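Local coordinates for protein triacylglycerol lipase (Clostridium botulinum, PDB 5AH1) that hydrolyses ester bonds as a zinc-binding alpha/beta-hydrolase of the triacylglycerol lipase class that also acts on synthetic polyesters, at residues G180-Q186 with S225-P230; Y328-Q334 with W415-I421; N383-V387 with N423-M427. All coordinates share one frame. Where two conformers were deposited one is given. Numbering follows the deposited sequence.

Contact 1: residues G180-Q186 with S225-P230; sequences GHSMGGQ and STISTP
Thr-229 lays its side chain against the first turn of the helix that follows Ser-182: in the m rotamer its OG1 donates a hydrogen bond to Ser-182 O (2.8 Å) and lies 3.4 Å from Gly-185 CA, while its CG2 sits 3.6 Å from Gln-186 N. Thr-226 CG2 meets the same Gly-185 CA at 3.6 Å. A beta carbon on Gly-185 would clash with both threonines, so the helix can lie this close only with glycine here. Before the turn the backbones run as parallel strands, Gly-180 level with Thr-226 and His-181 with Ile-227 (CA-CA 5.1 and 4.7 Å). Gly-180 N donates to Ser-225 O (2.9 Å), Ile-227 N to Gly-180 O (3.0 Å) and Ser-182 N to Ile-227 O (2.8 Å). Ser-182 then takes phi/psi of 60/-139, a strained conformation, and the chain turns into the helix, with Gly-184 N bonded to His-181 O (2.8 Å) and Gly-185 N to Ser-182 O (3.0 Å). A beta carbon on Gly-180 would strike Gly-184 O. This strand-turn-helix with its Gly-His-Ser-Met-Gly sequence fits the nucleophile elbow of alpha/beta-hydrolases, which makes Ser-182 the probable nucleophile. Ser-228, at 60/32, bends the second segment after its strand, and Pro-230 CD packs 3.6 Å from Ser-182 O. In the central parallel sheet, strand 176-181 lies between strands 80-83 and 221-227; strand 327-331 flanks the latter, and helix 304-308 packs on Met-183, Gln-186 and Pro-230.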
loop_
_atom_site.group_PDB
_atom_site.type_symbol
_atom_site.label_atom_id
_atom_site.label_comp_id
_atom_site.label_asym_id
_atom_site.label_seq_id
_atom_site.Cartn_x
_atom_site.Cartn_y
_atom_site.Cartn_z
ATOM N N GLY A 180 1.660 5.422 -2.943
ATOM C CA GLY A 180 1.062 4.213 -2.416
ATOM C C GLY A 180 1.606 3.852 -1.057
ATOM O O GLY A 180 2.810 3.752 -0.872
ATOM N N HIS A 181 0.704 3.628 -0.104
ATOM C CA HIS A 181 1.081 3.247 1.255
ATOM C C HIS A 181 0.937 1.746 1.406
ATOM O O HIS A 181 -0.008 1.148 0.884
ATOM C CB HIS A 181 0.206 3.972 2.272
ATOM C CG HIS A 181 0.454 3.564 3.689
ATOM N ND1 HIS A 181 -0.427 2.775 4.404
ATOM C CD2 HIS A 181 1.513 3.779 4.504
ATOM C CE1 HIS A 181 0.053 2.581 5.619
ATOM N NE2 HIS A 181 1.234 3.173 5.701
ATOM N N SER A 182 1.833 1.123 2.161
ATOM C CA SER A 182 1.677 -0.297 2.453
ATOM C C SER A 182 1.685 -1.021 1.106
ATOM O O SER A 182 2.464 -0.687 0.216
ATOM C CB SER A 182 0.382 -0.525 3.282
ATOM O OG SER A 182 -0.097 -1.862 3.215
ATOM N N MET A 183 0.818 -2.011 0.965
ATOM C CA MET A 183 0.648 -2.740 -0.281
ATOM C C MET A 183 0.363 -1.834 -1.493
ATOM O O MET A 183 0.627 -2.215 -2.641
ATOM C CB MET A 183 -0.494 -3.738 -0.125
ATOM C CG MET A 183 -0.537 -4.798 -1.193
ATOM S SD MET A 183 -1.989 -5.841 -0.974
ATOM C CE MET A 183 -1.635 -7.023 -2.264
ATOM N N GLY A 184 -0.162 -0.636 -1.250
ATOM C CA GLY A 184 -0.374 0.331 -2.317
ATOM C C GLY A 184 0.893 0.620 -3.122
ATOM O O GLY A 184 0.812 0.814 -4.322
ATOM N N GLY A 185 2.048 0.555 -2.474
ATOM C CA GLY A 185 3.311 0.749 -3.165
ATOM C C GLY A 185 3.638 -0.368 -4.155
ATOM O O GLY A 185 4.131 -0.113 -5.252
ATOM N N GLN A 186 3.357 -1.620 -3.793
ATOM C CA GLN A 186 3.489 -2.720 -4.739
ATOM C C GLN A 186 2.505 -2.558 -5.882
ATOM O O GLN A 186 2.841 -2.790 -7.052
ATOM C CB GLN A 186 3.225 -4.062 -4.062
ATOM C CG GLN A 186 4.264 -4.540 -3.082
ATOM C CD GLN A 186 3.808 -5.834 -2.453
ATOM O OE1 GLN A 186 2.706 -5.895 -1.874
ATOM N NE2 GLN A 186 4.609 -6.894 -2.599
ATOM N N SER A 225 5.863 6.753 -5.606
ATOM C CA SER A 225 6.337 6.907 -4.240
ATOM C C SER A 225 5.714 5.826 -3.380
ATOM O O SER A 225 4.483 5.729 -3.312
ATOM C CB SER A 225 5.949 8.269 -3.674
ATOM O OG SER A 225 6.589 9.330 -4.344
ATOM N N THR A 226 6.562 5.015 -2.745
ATOM C CA THR A 226 6.103 3.993 -1.804
ATOM C C THR A 226 6.377 4.470 -0.386
ATOM O O THR A 226 7.407 5.079 -0.115
ATOM C CB THR A 226 6.733 2.592 -2.078
ATOM O OG1 THR A 226 8.114 2.554 -1.693
ATOM C CG2 THR A 226 6.602 2.214 -3.530
ATOM N N ILE A 227 5.410 4.232 0.501
ATOM C CA ILE A 227 5.483 4.642 1.895
ATOM C C ILE A 227 5.115 3.419 2.733
ATOM O O ILE A 227 4.012 2.899 2.625
ATOM C CB ILE A 227 4.518 5.814 2.203
ATOM C CG1 ILE A 227 4.766 7.012 1.286
ATOM C CG2 ILE A 227 4.642 6.208 3.673
ATOM C CD1 ILE A 227 3.778 8.161 1.532
ATOM N N SER A 228 6.057 2.963 3.550
ATOM C CA SER A 228 5.840 1.795 4.412
ATOM C C SER A 228 5.513 0.535 3.612
ATOM O O SER A 228 4.764 -0.341 4.062
ATOM C CB SER A 228 4.708 2.056 5.407
ATOM O OG SER A 228 4.820 3.327 6.028
ATOM N N THR A 229 6.078 0.435 2.421
ATOM C CA THR A 229 5.680 -0.614 1.488
ATOM C C THR A 229 6.531 -1.882 1.646
ATOM O O THR A 229 7.758 -1.795 1.743
ATOM C CB THR A 229 5.781 -0.106 0.040
ATOM O OG1 THR A 229 4.796 0.907 -0.146
ATOM C CG2 THR A 229 5.565 -1.212 -1.006
ATOM N N PRO A 230 5.880 -3.056 1.654
ATOM C CA PRO A 230 6.622 -4.324 1.648
ATOM C C PRO A 230 7.180 -4.631 0.257
ATOM O O PRO A 230 6.722 -5.526 -0.441
ATOM C CB PRO A 230 5.566 -5.337 2.061
ATOM C CG PRO A 230 4.289 -4.773 1.502
ATOM C CD PRO A 230 4.419 -3.275 1.676
#

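Contact 2: residues Y328-Q334 with W415-I421; sequences YFSWTTQ and WNAMPRI
Two neighbouring parallel strands of the central sheet, 328-331 and 415-417, meet here and run on side by side as extended loops. Their axes approach to 4.5 Å at a crossing angle of -30°. Tyr-328 pairs with Trp-415, Phe-329 with Asn-416 and Ser-330 with Ala-417 (CA-CA 4.7 to 4.9 Å). Asn-416 N donates to Tyr-328 O (2.8 Å), Ser-330 N to Asn-416 O (3.1 Å) and Met-418 N to Ser-330 O (2.9 Å); Asn-416 ND2 also reaches Tyr-328 O (2.9 Å). The register then slips by one residue around Pro-419, where water 1 links Thr-332 N to Met-418 O (2.8 Å each). Pairing resumes with Ile-421 N to Thr-332 O (2.7 Å) and Gln-334 N to Ile-421 O (3.2 Å), and Arg-420 NH1 binds Gln-334 OE1 (2.9 Å). On the face of Phe-329 and Asn-416, Met-418, m at all three chi angles, places CB over the six-membered ring of Trp-331, 3.4 Å from its centroid, and SD at the edge of the Phe-329 ring, a Met-aromatic contact. Helix 437-448 packs on Phe-329 and Ile-421. On the other face, Tyr-328 CB makes a CH-pi contact with the Trp-415 six-membered ring, 3.7 Å from its centroid. Parallel strands bearing loops at their C-terminal ends are typical of the alpha/beta-hydrolase fold, whose active site lies at those ends of the strands.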
loop_
_atom_site.group_PDB
_atom_site.type_symbol
_atom_site.label_atom_id
_atom_site.label_comp_id
_atom_site.label_asym_id
_atom_site.label_seq_id
_atom_site.Cartn_x
_atom_site.Cartn_y
_atom_site.Cartn_z
ATOM N N TYR A 328 11.362 7.108 -8.856
ATOM C CA TYR A 328 10.899 6.248 -7.769
ATOM C C TYR A 328 11.445 6.759 -6.447
ATOM O O TYR A 328 12.636 7.039 -6.312
ATOM C CB TYR A 328 11.315 4.777 -7.990
ATOM C CG TYR A 328 10.630 4.136 -9.172
ATOM C CD1 TYR A 328 11.117 4.284 -10.452
ATOM C CD2 TYR A 328 9.511 3.331 -8.997
ATOM C CE1 TYR A 328 10.476 3.721 -11.543
ATOM C CE2 TYR A 328 8.876 2.764 -10.072
ATOM C CZ TYR A 328 9.373 2.926 -11.340
ATOM O OH TYR A 328 8.768 2.394 -12.451
ATOM N N PHE A 329 10.545 6.906 -5.485
ATOM C CA PHE A 329 10.879 7.317 -4.128
ATOM C C PHE A 329 10.372 6.288 -3.166
ATOM O O PHE A 329 9.253 5.834 -3.302
ATOM C CB PHE A 329 10.236 8.677 -3.810
ATOM C CG PHE A 329 10.705 9.767 -4.718
ATOM C CD1 PHE A 329 11.886 10.460 -4.449
ATOM C CD2 PHE A 329 9.997 10.075 -5.867
ATOM C CE1 PHE A 329 12.336 11.446 -5.294
ATOM C CE2 PHE A 329 10.447 11.049 -6.716
ATOM C CZ PHE A 329 11.619 11.733 -6.443
ATOM N N SER A 330 11.160 5.998 -2.150
ATOM C CA SER A 330 10.715 5.106 -1.082
ATOM C C SER A 330 10.917 5.742 0.279
ATOM O O SER A 330 11.954 6.364 0.553
ATOM C CB SER A 330 11.467 3.783 -1.130
ATOM O OG SER A 330 12.856 4.037 -1.058
ATOM N N TRP A 331 9.900 5.576 1.120
ATOM C CA TRP A 331 9.877 6.035 2.497
ATOM C C TRP A 331 9.692 4.841 3.422
ATOM O O TRP A 331 8.804 4.004 3.204
ATOM C CB TRP A 331 8.736 7.027 2.682
ATOM C CG TRP A 331 8.896 8.251 1.847
ATOM C CD1 TRP A 331 8.446 8.444 0.579
ATOM C CD2 TRP A 331 9.592 9.449 2.217
ATOM N NE1 TRP A 331 8.810 9.695 0.138
ATOM C CE2 TRP A 331 9.508 10.337 1.127
ATOM C CE3 TRP A 331 10.278 9.854 3.369
ATOM C CZ2 TRP A 331 10.076 11.615 1.156
ATOM C CZ3 TRP A 331 10.841 11.105 3.398
ATOM C CH2 TRP A 331 10.730 11.984 2.303
ATOM N N THR A 332 10.556 4.780 4.436
ATOM C CA THR A 332 10.613 3.701 5.415
ATOM C C THR A 332 10.168 4.237 6.776
ATOM O O THR A 332 10.682 5.269 7.234
ATOM C CB THR A 332 12.062 3.165 5.540
ATOM O OG1 THR A 332 12.479 2.615 4.281
ATOM C CG2 THR A 332 12.161 2.097 6.627
ATOM N N THR A 333 9.201 3.556 7.383
ATOM C CA THR A 333 8.781 3.832 8.748
ATOM C C THR A 333 9.382 2.798 9.687
ATOM O O THR A 333 9.527 1.624 9.320
ATOM C CB THR A 333 7.237 3.837 8.861
ATOM O OG1 THR A 333 6.673 2.846 7.984
ATOM C CG2 THR A 333 6.673 5.190 8.470
ATOM N N GLN A 334 9.698 3.228 10.907
ATOM C CA GLN A 334 10.231 2.344 11.946
ATOM C C GLN A 334 9.658 2.749 13.293
ATOM O O GLN A 334 9.582 3.939 13.585
ATOM C CB GLN A 334 11.756 2.429 12.000
ATOM C CG GLN A 334 12.341 1.614 13.149
ATOM C CD GLN A 334 13.841 1.588 13.167
ATOM O OE1 GLN A 334 14.509 2.078 12.253
ATOM N NE2 GLN A 334 14.389 0.995 14.214
ATOM N N TRP A 415 15.436 3.884 -7.509
ATOM C CA TRP A 415 14.868 4.230 -6.209
ATOM C C TRP A 415 15.718 5.250 -5.462
ATOM O O TRP A 415 16.893 5.018 -5.198
ATOM C CB TRP A 415 14.714 2.962 -5.357
ATOM C CG TRP A 415 13.704 2.051 -5.945
ATOM C CD1 TRP A 415 13.912 1.089 -6.889
ATOM C CD2 TRP A 415 12.301 2.090 -5.710
ATOM N NE1 TRP A 415 12.723 0.510 -7.248
ATOM C CE2 TRP A 415 11.716 1.089 -6.517
ATOM C CE3 TRP A 415 11.483 2.830 -4.852
ATOM C CZ2 TRP A 415 10.346 0.863 -6.526
ATOM C CZ3 TRP A 415 10.130 2.612 -4.859
ATOM C CH2 TRP A 415 9.566 1.621 -5.680
ATOM N N ASN A 416 15.071 6.346 -5.104
ATOM C CA ASN A 416 15.634 7.401 -4.270
ATOM C C ASN A 416 15.088 7.069 -2.878
ATOM O O ASN A 416 13.928 7.351 -2.568
ATOM C CB ASN A 416 15.175 8.781 -4.730
ATOM C CG ASN A 416 15.655 9.127 -6.122
ATOM O OD1 ASN A 416 16.625 9.866 -6.283
ATOM N ND2 ASN A 416 14.964 8.651 -7.136
ATOM N N ALA A 417 15.916 6.406 -2.070
ATOM C CA ALA A 417 15.522 5.954 -0.737
ATOM C C ALA A 417 15.669 7.119 0.242
ATOM O O ALA A 417 16.772 7.572 0.539
ATOM C CB ALA A 417 16.346 4.739 -0.306
ATOM N N MET A 418 14.528 7.626 0.700
ATOM C CA MET A 418 14.485 8.901 1.405
ATOM C C MET A 418 14.786 8.718 2.901
ATOM O O MET A 418 14.792 7.596 3.412
ATOM C CB MET A 418 13.126 9.575 1.144
ATOM C CG MET A 418 12.834 9.740 -0.342
ATOM S SD MET A 418 14.049 10.781 -1.202
ATOM C CE MET A 418 13.663 12.399 -0.533
ATOM N N PRO A 419 15.056 9.825 3.611
ATOM C CA PRO A 419 15.457 9.717 5.016
ATOM C C PRO A 419 14.423 8.974 5.870
ATOM O O PRO A 419 13.235 9.270 5.792
ATOM C CB PRO A 419 15.633 11.189 5.440
ATOM C CG PRO A 419 16.038 11.869 4.194
ATOM C CD PRO A 419 15.209 11.207 3.120
ATOM N N ARG A 420 14.877 8.022 6.675
ATOM C CA ARG A 420 13.970 7.147 7.408
ATOM C C ARG A 420 13.040 7.935 8.322
ATOM O O ARG A 420 13.471 8.866 9.000
ATOM C CB ARG A 420 14.761 6.122 8.230
ATOM C CG ARG A 420 13.866 5.109 8.940
ATOM C CD ARG A 420 14.617 3.889 9.470
ATOM N NE ARG A 420 15.147 3.077 8.389
ATOM C CZ ARG A 420 15.561 1.827 8.525
ATOM N NH1 ARG A 420 15.477 1.225 9.697
ATOM N NH2 ARG A 420 16.033 1.171 7.483
ATOM N N ILE A 421 11.773 7.521 8.359
ATOM C CA ILE A 421 10.779 8.161 9.204
ATOM C C ILE A 421 10.728 7.369 10.499
ATOM O O ILE A 421 9.947 6.419 10.644
ATOM C CB ILE A 421 9.395 8.245 8.514
ATOM C CG1 ILE A 421 9.509 8.820 7.091
ATOM C CG2 ILE A 421 8.449 9.076 9.364
ATOM C CD1 ILE A 421 8.162 8.839 6.332
HETATM O O HOH W 1 12.285 7.015 4.461
#

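Contact 3: residues N383-V387 with N423-M427; sequences NDGVV and NTDHM. With K (potassium ion), chain C.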
loop_
_atom_site.group_PDB
_atom_site.type_symbol
_atom_site.label_atom_id
_atom_site.label_comp_id
_atom_site.label_asym_id
_atom_site.label_seq_id
_atom_site.Cartn_x
_atom_site.Cartn_y
_atom_site.Cartn_z
ATOM N N ASN A 383 11.137 -3.103 12.473
ATOM C CA ASN A 383 9.883 -2.966 11.736
ATOM C C ASN A 383 9.053 -1.787 12.247
ATOM O O ASN A 383 9.477 -1.060 13.150
ATOM C CB ASN A 383 9.112 -4.306 11.750
ATOM C CG ASN A 383 8.630 -4.702 13.130
ATOM O OD1 ASN A 383 7.615 -4.191 13.613
ATOM N ND2 ASN A 383 9.359 -5.610 13.783
ATOM N N ASP A 384 7.895 -1.593 11.624
ATOM C CA ASP A 384 6.973 -0.508 11.986
ATOM C C ASP A 384 5.652 -1.035 12.541
ATOM O O ASP A 384 4.658 -0.302 12.603
ATOM C CB ASP A 384 6.714 0.419 10.789
ATOM C CG ASP A 384 5.937 -0.259 9.672
ATOM O OD1 ASP A 384 5.551 -1.447 9.834
ATOM O OD2 ASP A 384 5.739 0.375 8.615
ATOM N N GLY A 385 5.652 -2.313 12.926
ATOM C CA GLY A 385 4.460 -2.994 13.403
ATOM C C GLY A 385 3.828 -3.908 12.365
ATOM O O GLY A 385 3.089 -4.838 12.715
ATOM N N VAL A 386 4.100 -3.653 11.083
ATOM C CA VAL A 386 3.473 -4.395 9.985
ATOM C C VAL A 386 4.480 -4.872 8.939
ATOM O O VAL A 386 4.355 -5.996 8.450
ATOM C CB VAL A 386 2.320 -3.577 9.337
ATOM C CG1 VAL A 386 1.656 -4.348 8.226
ATOM C CG2 VAL A 386 1.293 -3.195 10.380
ATOM N N VAL A 387 5.468 -4.037 8.630
ATOM C CA VAL A 387 6.433 -4.331 7.576
ATOM C C VAL A 387 7.862 -4.160 8.076
ATOM O O VAL A 387 8.203 -3.154 8.682
ATOM C CB VAL A 387 6.211 -3.428 6.331
ATOM C CG1 VAL A 387 7.199 -3.746 5.237
ATOM C CG2 VAL A 387 4.783 -3.587 5.809
ATOM N N ASN A 423 10.469 6.560 14.719
ATOM C CA ASN A 423 9.463 6.751 15.760
ATOM C C ASN A 423 8.051 6.882 15.198
ATOM O O ASN A 423 7.240 7.650 15.731
ATOM C CB ASN A 423 9.796 7.996 16.591
ATOM C CG ASN A 423 11.185 7.944 17.177
ATOM O OD1 ASN A 423 11.634 6.902 17.652
ATOM N ND2 ASN A 423 11.885 9.070 17.132
ATOM N N THR A 424 7.759 6.141 14.130
ATOM C CA THR A 424 6.513 6.288 13.394
ATOM C C THR A 424 6.042 4.911 12.986
ATOM O O THR A 424 6.735 4.215 12.245
ATOM C CB THR A 424 6.736 7.159 12.149
ATOM O OG1 THR A 424 7.224 8.442 12.554
ATOM C CG2 THR A 424 5.454 7.329 11.360
ATOM N N ASP A 425 4.884 4.495 13.485
ATOM C CA ASP A 425 4.372 3.175 13.132
ATOM C C ASP A 425 3.684 3.165 11.779
ATOM O O ASP A 425 3.491 4.199 11.149
ATOM C CB ASP A 425 3.532 2.522 14.257
ATOM C CG ASP A 425 2.111 3.064 14.412
ATOM O OD1 ASP A 425 1.401 3.353 13.431
ATOM O OD2 ASP A 425 1.676 3.134 15.580
ATOM N N HIS A 426 3.310 1.960 11.358
ATOM C CA HIS A 426 2.800 1.722 10.028
ATOM C C HIS A 426 1.617 2.613 9.649
ATOM O O HIS A 426 1.522 3.042 8.509
ATOM C CB HIS A 426 2.389 0.252 9.926
ATOM C CG HIS A 426 2.174 -0.212 8.522
ATOM N ND1 HIS A 426 3.211 -0.375 7.630
ATOM C CD2 HIS A 426 1.051 -0.558 7.853
ATOM C CE1 HIS A 426 2.734 -0.801 6.473
ATOM N NE2 HIS A 426 1.425 -0.924 6.584
ATOM N N MET A 427 0.720 2.850 10.603
ATOM C CA MET A 427 -0.500 3.609 10.343
ATOM C C MET A 427 -0.320 5.107 10.656
ATOM O O MET A 427 -1.013 5.955 10.078
ATOM C CB MET A 427 -1.680 3.007 11.123
ATOM C CG MET A 427 -2.033 1.593 10.685
ATOM S SD MET A 427 -3.682 1.051 11.191
ATOM C CE MET A 427 -3.613 1.230 12.968
HETATM K K K C . 1.616 5.248 16.863
HETATM O O HOH W 2 1.377 5.020 19.277
HETATM O O HOH W 3 -0.748 4.741 17.158
HETATM O O HOH W 4 0.933 7.683 17.247
#
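A buried His-carboxylate contact joins two loops, one between helix 357-363 and strand 403-405 and the other between strand 415-417 and helix 437-448. His-426 ND1 donates to Asp-384 OD2 (2.8 Å), and His-426 N donates to Asp-384 O (2.9 Å), so the aspartate holds both the imidazole and its backbone. Val-386 CB makes a CH-pi contact over one face of the His-426 ring, 3.6 Å from its centroid, and Val-387 CG2 lies 3.5 Å from His-426 CE1. Thr-333 gives Asp-384 OD2 a second partner, and the side chain of His-426 touches Ser-182, consistent with the acid and base of an alpha/beta-hydrolase catalytic triad. Asp-384 OD1 meanwhile accepts from Val-386 N and Val-387 N (2.9 Å each), the first bond closing an Asx turn that fixes the carboxylate. Asp-425 uses OD1 for an Asx turn to Met-427 N (3.0 Å) and OD2 to bind potassium at 2.5 Å, OD2 also accepting a hydrogen bond from Asn-353 N; Pro-351, Asp-428 and three waters also coordinate the ion.

Overall arrangement
Contact 1 closes along the chain before the other two open, whereas the segments of contacts 2 and 3 alternate. Contacts 1 and 2, with centres about 10 Å apart, share the seven-stranded parallel sheet, where strands 221-227 and 327-331 are neighbours. Contact 3 lies beyond the C-terminal ends of these strands, its centre about 12 Å from that of contact 1 and 13 Å from that of contact 2. Thr-333 bridges all three, through probable hydrogen bonds to Ser-228 and Asp-384, while His-181 NE2 probably bonds to His-426 O. The elbow serine and the histidine-aspartate pair thus converge from distant parts of the sequence, consistent with a Ser-His-Asp active site.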